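Local atomic coordinates of uncharacterized protein (Thermus thermophilus HB8, PDB entry 6SCE), a protein that cleaves DNA in type III CRISPR defence once activated by cyclic oligoadenylate, which it probably senses through its CARF domains. Residues R236-H239 against P240-E244; R131-E134 against A135-L138; Y617-P620 against E621-K625; A504-S507 against H508-H512. All coordinates share one frame; numbering follows the deposited sequence. Where two conformers were deposited one is given.

Contact 1. Residues R236-H239 against P240-E244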
# COMPACT_ATOMS: atom_id res chain seq x y z
N ARG A 236 13.13 10.51 28.76
CA ARG A 236 13.42 10.83 30.15
C ARG A 236 14.47 11.93 30.31
O ARG A 236 14.52 12.58 31.34
CB ARG A 236 13.80 9.58 30.93
CG ARG A 236 12.60 8.68 31.18
CD ARG A 236 13.00 7.29 31.64
NE ARG A 236 11.83 6.49 32.05
CZ ARG A 236 11.85 5.17 32.23
NH1 ARG A 236 12.97 4.48 32.02
NH2 ARG A 236 10.75 4.54 32.62
N SER A 237 15.26 12.16 29.27
CA SER A 237 16.24 13.22 29.24
C SER A 237 15.65 14.59 28.83
O SER A 237 16.37 15.60 28.80
CB SER A 237 17.36 12.83 28.27
OG SER A 237 17.08 13.23 26.94
N ARG A 238 14.36 14.62 28.49
CA ARG A 238 13.72 15.83 28.02
C ARG A 238 13.00 16.56 29.17
O ARG A 238 12.56 15.94 30.13
CB ARG A 238 12.68 15.53 26.95
CG ARG A 238 13.26 14.84 25.70
CD ARG A 238 14.29 15.68 24.99
NE ARG A 238 15.64 15.43 25.47
CZ ARG A 238 16.71 16.16 25.14
NH1 ARG A 238 16.60 17.21 24.35
NH2 ARG A 238 17.89 15.83 25.62
N HIS A 239 12.88 17.86 29.01
CA HIS A 239 11.92 18.69 29.77
C HIS A 239 10.53 18.09 29.56
O HIS A 239 10.22 17.61 28.47
CB HIS A 239 12.02 20.12 29.23
CG HIS A 239 11.13 21.12 29.91
ND1 HIS A 239 9.78 21.20 29.67
CD2 HIS A 239 11.42 22.13 30.76
CE1 HIS A 239 9.27 22.21 30.34
NE2 HIS A 239 10.25 22.81 31.00
N PRO A 240 9.67 18.11 30.61
CA PRO A 240 8.32 17.52 30.48
C PRO A 240 7.49 17.96 29.29
O PRO A 240 6.74 17.15 28.72
CB PRO A 240 7.62 17.90 31.79
CG PRO A 240 8.72 18.18 32.74
CD PRO A 240 9.90 18.66 31.95
N LYS A 241 7.59 19.22 28.91
CA LYS A 241 6.85 19.74 27.78
C LYS A 241 7.46 19.23 26.46
O LYS A 241 6.75 18.71 25.58
CB LYS A 241 6.85 21.26 27.78
CG LYS A 241 6.08 21.87 26.61
CD LYS A 241 4.61 21.45 26.67
CE LYS A 241 3.70 22.36 25.87
NZ LYS A 241 3.67 21.92 24.45
N GLU A 242 8.77 19.39 26.34
CA GLU A 242 9.50 18.88 25.16
C GLU A 242 9.31 17.36 25.01
O GLU A 242 9.21 16.85 23.89
CB GLU A 242 10.97 19.24 25.29
CG GLU A 242 11.85 18.73 24.14
CD GLU A 242 11.50 19.34 22.79
OE1 GLU A 242 10.62 20.22 22.69
OE2 GLU A 242 12.12 18.91 21.80
N ARG A 243 9.26 16.64 26.12
CA ARG A 243 9.00 15.22 26.11
C ARG A 243 7.70 14.87 25.37
O ARG A 243 7.69 13.95 24.53
CB ARG A 243 8.98 14.67 27.53
CG ARG A 243 8.71 13.18 27.62
CD ARG A 243 8.84 12.70 29.04
NE ARG A 243 8.52 11.27 29.12
CZ ARG A 243 8.95 10.45 30.08
NH1 ARG A 243 9.72 10.89 31.07
NH2 ARG A 243 8.60 9.17 30.03
N GLU A 244 6.63 15.61 25.66
CA GLU A 244 5.37 15.41 24.98
C GLU A 244 5.51 15.72 23.49
O GLU A 244 4.91 15.02 22.67
CB GLU A 244 4.25 16.32 25.52
CG GLU A 244 3.85 16.12 26.97
CD GLU A 244 2.79 17.17 27.43
OE1 GLU A 244 2.56 18.20 26.72
OE2 GLU A 244 2.20 16.97 28.51
O HOH W 1 14.42 17.75 22.35

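Contact 2. Residues R131-E134 against A135-L138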
# COMPACT_ATOMS: atom_id res chain seq x y z
N ARG A 131 -8.75 -23.74 10.41
CA ARG A 131 -7.83 -24.30 11.39
C ARG A 131 -6.58 -23.44 11.53
O ARG A 131 -6.13 -22.82 10.55
CB ARG A 131 -7.46 -25.75 11.04
CG ARG A 131 -6.55 -25.94 9.84
CD ARG A 131 -6.12 -27.40 9.68
NE ARG A 131 -7.14 -28.18 8.99
CZ ARG A 131 -6.96 -28.83 7.84
NH1 ARG A 131 -7.97 -29.49 7.30
NH2 ARG A 131 -5.77 -28.82 7.23
N SER A 132 -6.01 -23.42 12.72
CA SER A 132 -4.79 -22.73 13.01
C SER A 132 -3.65 -23.51 12.42
O SER A 132 -3.65 -24.75 12.48
CB SER A 132 -4.61 -22.61 14.52
OG SER A 132 -3.44 -21.87 14.78
N LEU A 133 -2.70 -22.80 11.82
CA LEU A 133 -1.55 -23.43 11.18
C LEU A 133 -0.29 -23.36 12.03
O LEU A 133 0.82 -23.08 11.53
CB LEU A 133 -1.31 -22.82 9.78
CG LEU A 133 -2.51 -23.02 8.84
CD1 LEU A 133 -2.17 -22.37 7.51
CD2 LEU A 133 -2.88 -24.49 8.67
N GLU A 134 -0.44 -23.69 13.32
CA GLU A 134 0.70 -23.69 14.23
C GLU A 134 1.78 -24.59 13.75
O GLU A 134 2.94 -24.23 13.79
CB GLU A 134 0.31 -24.20 15.63
CG GLU A 134 -0.59 -23.27 16.38
CD GLU A 134 0.10 -22.03 16.90
OE1 GLU A 134 1.35 -21.90 16.87
OE2 GLU A 134 -0.66 -21.14 17.35
N ALA A 135 1.41 -25.78 13.31
CA ALA A 135 2.39 -26.80 12.93
C ALA A 135 3.07 -26.51 11.60
O ALA A 135 4.26 -26.74 11.45
CB ALA A 135 1.73 -28.18 12.87
N GLU A 136 2.28 -26.03 10.64
CA GLU A 136 2.74 -25.74 9.29
C GLU A 136 3.45 -24.38 9.14
O GLU A 136 4.12 -24.14 8.14
CB GLU A 136 1.53 -25.75 8.35
CG GLU A 136 0.80 -27.09 8.29
CD GLU A 136 -0.38 -27.19 9.24
OE1 GLU A 136 -0.43 -26.44 10.25
OE2 GLU A 136 -1.30 -28.00 8.96
N ALA A 137 3.28 -23.51 10.13
CA ALA A 137 3.94 -22.18 10.14
C ALA A 137 5.37 -22.20 9.66
O ALA A 137 6.19 -23.04 10.09
CB ALA A 137 3.90 -21.61 11.55
N LEU A 138 5.72 -21.26 8.78
CA LEU A 138 7.09 -21.23 8.31
C LEU A 138 8.06 -20.96 9.48
O LEU A 138 7.80 -20.13 10.38
CB LEU A 138 7.28 -20.16 7.22
CG LEU A 138 7.04 -20.62 5.78
CD1 LEU A 138 5.70 -21.30 5.60
CD2 LEU A 138 7.21 -19.43 4.84
O HOH W 2 -1.27 -26.96 13.11

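Contact 3. Residues Y617-P620 against E621-K625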
# COMPACT_ATOMS: atom_id res chain seq x y z
N TYR A 617 15.18 13.30 -17.45
CA TYR A 617 14.35 13.82 -18.52
C TYR A 617 14.33 15.34 -18.48
O TYR A 617 14.64 15.96 -17.46
CB TYR A 617 12.93 13.27 -18.44
CG TYR A 617 12.84 11.78 -18.63
CD1 TYR A 617 13.02 10.91 -17.56
CD2 TYR A 617 12.58 11.24 -19.88
CE1 TYR A 617 12.95 9.54 -17.73
CE2 TYR A 617 12.51 9.87 -20.07
CZ TYR A 617 12.69 9.03 -18.99
OH TYR A 617 12.61 7.67 -19.16
N ARG A 618 13.96 15.92 -19.61
CA ARG A 618 13.95 17.35 -19.76
C ARG A 618 12.55 17.88 -19.47
O ARG A 618 11.57 17.45 -20.08
CB ARG A 618 14.42 17.74 -21.17
CG ARG A 618 14.73 19.22 -21.33
CD ARG A 618 15.17 19.57 -22.75
NE ARG A 618 14.70 20.90 -23.15
CZ ARG A 618 15.23 22.05 -22.76
NH1 ARG A 618 16.28 22.09 -21.95
NH2 ARG A 618 14.70 23.19 -23.19
N PHE A 619 12.46 18.82 -18.54
CA PHE A 619 11.19 19.42 -18.17
C PHE A 619 11.12 20.79 -18.85
O PHE A 619 12.06 21.57 -18.72
CB PHE A 619 11.13 19.59 -16.65
CG PHE A 619 9.79 20.00 -16.14
CD1 PHE A 619 9.45 21.34 -16.04
CD2 PHE A 619 8.85 19.04 -15.77
CE1 PHE A 619 8.20 21.72 -15.58
CE2 PHE A 619 7.61 19.41 -15.31
CZ PHE A 619 7.28 20.76 -15.22
N PRO A 620 10.02 21.13 -19.54
CA PRO A 620 8.78 20.36 -19.60
C PRO A 620 8.61 19.55 -20.88
O PRO A 620 7.59 18.87 -21.03
CB PRO A 620 7.71 21.44 -19.57
CG PRO A 620 8.35 22.59 -20.30
CD PRO A 620 9.80 22.55 -19.90
N GLU A 621 9.59 19.62 -21.79
CA GLU A 621 9.44 19.04 -23.14
C GLU A 621 9.18 17.55 -23.10
O GLU A 621 8.34 17.05 -23.85
CB GLU A 621 10.69 19.29 -24.02
CG GLU A 621 10.84 20.72 -24.55
CD GLU A 621 11.38 21.70 -23.52
OE1 GLU A 621 11.80 21.29 -22.41
OE2 GLU A 621 11.37 22.91 -23.82
N GLU A 622 9.89 16.84 -22.23
CA GLU A 622 9.79 15.39 -22.15
C GLU A 622 8.87 14.88 -21.04
O GLU A 622 9.06 13.76 -20.56
CB GLU A 622 11.19 14.78 -21.97
CG GLU A 622 12.09 15.00 -23.17
CD GLU A 622 13.40 14.24 -23.04
OE1 GLU A 622 14.11 14.45 -22.03
OE2 GLU A 622 13.72 13.45 -23.95
N LEU A 623 7.87 15.67 -20.63
CA LEU A 623 6.88 15.21 -19.65
C LEU A 623 6.22 13.91 -20.08
O LEU A 623 6.28 12.91 -19.36
CB LEU A 623 5.80 16.26 -19.39
CG LEU A 623 5.95 17.12 -18.14
CD1 LEU A 623 4.77 18.07 -18.03
CD2 LEU A 623 6.07 16.26 -16.89
N GLU A 624 5.58 13.92 -21.24
CA GLU A 624 4.96 12.72 -21.79
C GLU A 624 5.89 11.50 -21.68
O GLU A 624 5.52 10.46 -21.15
CB GLU A 624 4.57 12.96 -23.25
CG GLU A 624 3.91 11.77 -23.96
CD GLU A 624 2.44 11.63 -23.64
OE1 GLU A 624 2.02 11.97 -22.51
OE2 GLU A 624 1.70 11.16 -24.53
N LYS A 625 7.11 11.67 -22.18
CA LYS A 625 8.13 10.62 -22.19
C LYS A 625 8.46 10.14 -20.78
O LYS A 625 8.58 8.94 -20.54
CB LYS A 625 9.39 11.17 -22.87
CG LYS A 625 10.37 10.15 -23.41
CD LYS A 625 11.43 10.87 -24.23
CE LYS A 625 12.41 9.91 -24.88
NZ LYS A 625 13.30 9.26 -23.87

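Contact 4. Residues A504-S507 against H508-H512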
# COMPACT_ATOMS: atom_id res chain seq x y z
N ALA A 504 6.48 27.33 -12.16
CA ALA A 504 6.78 26.82 -13.50
C ALA A 504 6.43 25.34 -13.63
O ALA A 504 5.89 24.90 -14.64
CB ALA A 504 8.25 27.02 -13.83
N VAL A 505 6.81 24.56 -12.62
CA VAL A 505 6.55 23.13 -12.69
C VAL A 505 5.04 22.90 -12.70
O VAL A 505 4.53 22.20 -13.56
CB VAL A 505 7.27 22.36 -11.58
CG1 VAL A 505 6.77 20.91 -11.49
CG2 VAL A 505 8.77 22.36 -11.85
N TYR A 506 4.33 23.52 -11.76
CA TYR A 506 2.87 23.45 -11.71
C TYR A 506 2.19 23.87 -13.01
O TYR A 506 1.21 23.25 -13.44
CB TYR A 506 2.33 24.29 -10.57
CG TYR A 506 0.88 24.68 -10.73
CD1 TYR A 506 -0.15 23.80 -10.39
CD2 TYR A 506 0.52 25.93 -11.23
CE1 TYR A 506 -1.48 24.15 -10.54
CE2 TYR A 506 -0.80 26.30 -11.37
CZ TYR A 506 -1.80 25.40 -11.03
OH TYR A 506 -3.11 25.77 -11.19
N SER A 507 2.71 24.93 -13.64
CA SER A 507 2.08 25.44 -14.85
C SER A 507 2.20 24.44 -15.98
O SER A 507 1.22 24.16 -16.66
CB SER A 507 2.67 26.80 -15.27
OG SER A 507 2.36 27.80 -14.31
N HIS A 508 3.38 23.91 -16.19
CA HIS A 508 3.57 22.96 -17.26
C HIS A 508 2.89 21.61 -16.96
O HIS A 508 2.47 20.91 -17.88
CB HIS A 508 5.05 22.77 -17.58
CG HIS A 508 5.68 23.99 -18.17
ND1 HIS A 508 5.32 24.49 -19.40
CD2 HIS A 508 6.62 24.83 -17.68
CE1 HIS A 508 6.03 25.58 -19.66
NE2 HIS A 508 6.83 25.81 -18.63
N LEU A 509 2.81 21.23 -15.68
CA LEU A 509 2.06 20.01 -15.32
C LEU A 509 0.61 20.17 -15.67
O LEU A 509 -0.02 19.28 -16.26
CB LEU A 509 2.20 19.67 -13.82
CG LEU A 509 3.54 19.03 -13.46
CD1 LEU A 509 3.70 18.94 -11.95
CD2 LEU A 509 3.73 17.66 -14.11
N ASN A 510 0.07 21.32 -15.30
CA ASN A 510 -1.33 21.60 -15.54
C ASN A 510 -1.66 21.62 -17.03
O ASN A 510 -2.70 21.09 -17.44
CB ASN A 510 -1.71 22.92 -14.90
CG ASN A 510 -3.13 23.30 -15.19
OD1 ASN A 510 -3.43 23.82 -16.27
ND2 ASN A 510 -4.01 23.03 -14.25
N ALA A 511 -0.79 22.22 -17.85
CA ALA A 511 -1.01 22.23 -19.31
C ALA A 511 -0.97 20.81 -19.86
O ALA A 511 -1.75 20.46 -20.73
CB ALA A 511 0.03 23.10 -20.02
N HIS A 512 -0.06 19.98 -19.34
CA HIS A 512 0.05 18.62 -19.80
C HIS A 512 -1.14 17.74 -19.35
O HIS A 512 -1.63 16.90 -20.12
CB HIS A 512 1.36 18.00 -19.35
CG HIS A 512 1.50 16.56 -19.71
ND1 HIS A 512 1.43 15.55 -18.78
CD2 HIS A 512 1.66 15.96 -20.92
CE1 HIS A 512 1.57 14.38 -19.39
NE2 HIS A 512 1.70 14.60 -20.68

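Contact 1. Residues R236-H239 against P240-E244
The N-cap of helix 240-257 is formed by H239, whose imidazole turns back on the first helical turn and accepts a hydrogen bond from the amide of K241, with K241 N 3.0 Å from H239 ND1. ND1 therefore acts as the acceptor, although the amide lies 19° out of the ring plane. With CG anti to the backbone N (chi1 -179°), the ring also presents one face to P240, and P240 CD stands 3.6 Å from the H239 ring centroid in a CH-pi contact. The first regular helical bond runs from R243 N to H239 O at 2.7 Å.

R238 lies alongside E242, with R238 CD 4.0 Å from E242 CG, while R238 CB packs on the backbone of R243. Bends at chi2 and chi3 carry its guanidinium back to S237, where R238 NE and NH2 both hold S237 OG, each at 3.0 Å and in the guanidinium plane. The remaining nitrogen, NH1, reaches E242 OE2 through a water, and that oxygen also forms a salt bridge with R249. With R238 cut back to an alanine, S237 OG would probably lose both guanidinium donors, and the water on E242 OE2 its link to the loop.

On another side of the turn, R236 and R243 run side by side, R236 CG 3.6 Å from R243 NH1, with their guanidinium planes 71° apart. A side-chain N-cap followed by a proline, which has no N-H to satisfy in the first turn, is a recognised way to begin an alpha-helix.

Contact 2. Residues R131-E134 against A135-L138
The carboxylate of E136 folds back over L133, its OE1 lying 3.3 Å from L133 CA and 3.5 Å from L133 CD2. The two side chains cross at about a right angle, and the bend at chi2 (95°) of E136 is what brings the acid group to the leucine. OE1 accepts a hydrogen bond from a water 3.0 Å away, which accepts from A135 N at 2.9 Å and gives a weaker bond to S132 O. Beside this, A137 N donates to L133 O at 2.9 Å, closing one helix-like turn at the end of strand 129-132; A137 CB rests 3.6 Å from E134 O.

Further out, helix 15-28 holds the turn: R26 forms a salt bridge with E136 OE2, K22 bonds to E136 O, and V23 packs on L133. The carboxylate of E134 turns elsewhere, to R185. The nearest atoms of the turn and the bound nucleic acid are about 6 Å apart.

A leucine in place of E136 would probably leave R26 without its anionic mate and the water without an acceptor for one of its hydrogens.

Each oxygen of this buried carboxylate thus has a separate polar partner, the water on OE1 and the arginine on OE2, an arrangement that would favour the ionised acid and fix its rotation against the leucine.

Contact 3. Residues Y617-P620 against E621-K625
The F619 ring runs alongside L623, with F619 CE2 3.8 Å from L623 CD2 in a slanting approach, while P620 CB lies over one face of the ring, displaced toward its rim. The Y617 ring crosses the K625 chain at about a right angle, and K625 NZ stands 3.9 Å from Y617 CE2. The guanidinium of R618 meets the carboxylate of E621 with their planes 30° apart: R618 NE and E621 OE1 form a salt bridge at 3.0 Å, and NH2 adds a weak bond to OE2.

These groups surround a strand-to-helix connection, in which a cis peptide before P620 leads into a type I beta turn from P620 to L623 and E622 takes the N-cap position of helix 623-627. E622 and R618 bond reciprocally. R618 N donates to E622 OE1 at 2.8 Å, on the lone pair facing away from the other oxygen, and E622 N returns a bond of 2.8 Å to R618 O. The extended E622 chain beyond CG sets the carboxylate beside the edge strand. L623 N closes the turn on P620 O at 3.2 Å, coming from above the carbonyl plane. M606 packs against F619 and L623 from neighbouring strand 603-607.

Contact 4. Residues A504-S507 against H508-H512
Residues 504-507 and 508-512 are successive turns of helix 499-513, joined by four backbone bonds in the alpha-helical pattern. H508 N reaches A504 O at 3.1 Å, L509 N lies 2.9 Å from V505 O, and N510 N and A511 N donate in the same way to Y506 O and S507 O.

Along one flank, V505 and L509 point the same way, and V505 CG1 touches L509 CD1 at 3.7 Å; a chi1 of 168° swings CG1 away from the valine's amide and down the helix toward the leucine. On another flank the H508 ring leans back over the preceding turn, its CD2 only 3.1 Å from A504 O, while NE2 is hydrogen-bonded to E454. The hydroxyl of S507 is held one turn back by Y503 O. N510 CB packs 3.3 Å from Y506 O, and P445 touches both Y506 and N510.

The helix packs against several elements of the domain: A504, S507 and H508 lie against helix 447-458, V505 and L509 lie on strand 551-558 of the C-terminal sheet, and L509 and H512 meet L623 of helix 623-627.

In the fold
All four contacts join consecutive segments, so each is local, and along the chain they follow in series without nesting or crossing. Contact 2 comes first, turning the chain from edge strand 129-132 toward helix 140-148 in the N-terminal sheet domain. Contact 1 follows, joining helices 232-236 and 240-257 at the surface, about 44 Å from contact 2 between centres. Contact 4 lies within helix 499-513, and contact 3 links the last strand to helix 623-627. These two, far apart in sequence, have centres about 11 Å apart and touch: F619 and P620 pack on V505 and H508, while E624 probably bonds to H512. Together they join helix 499-513 to the connection between edge strand 617-618 and helix 623-627.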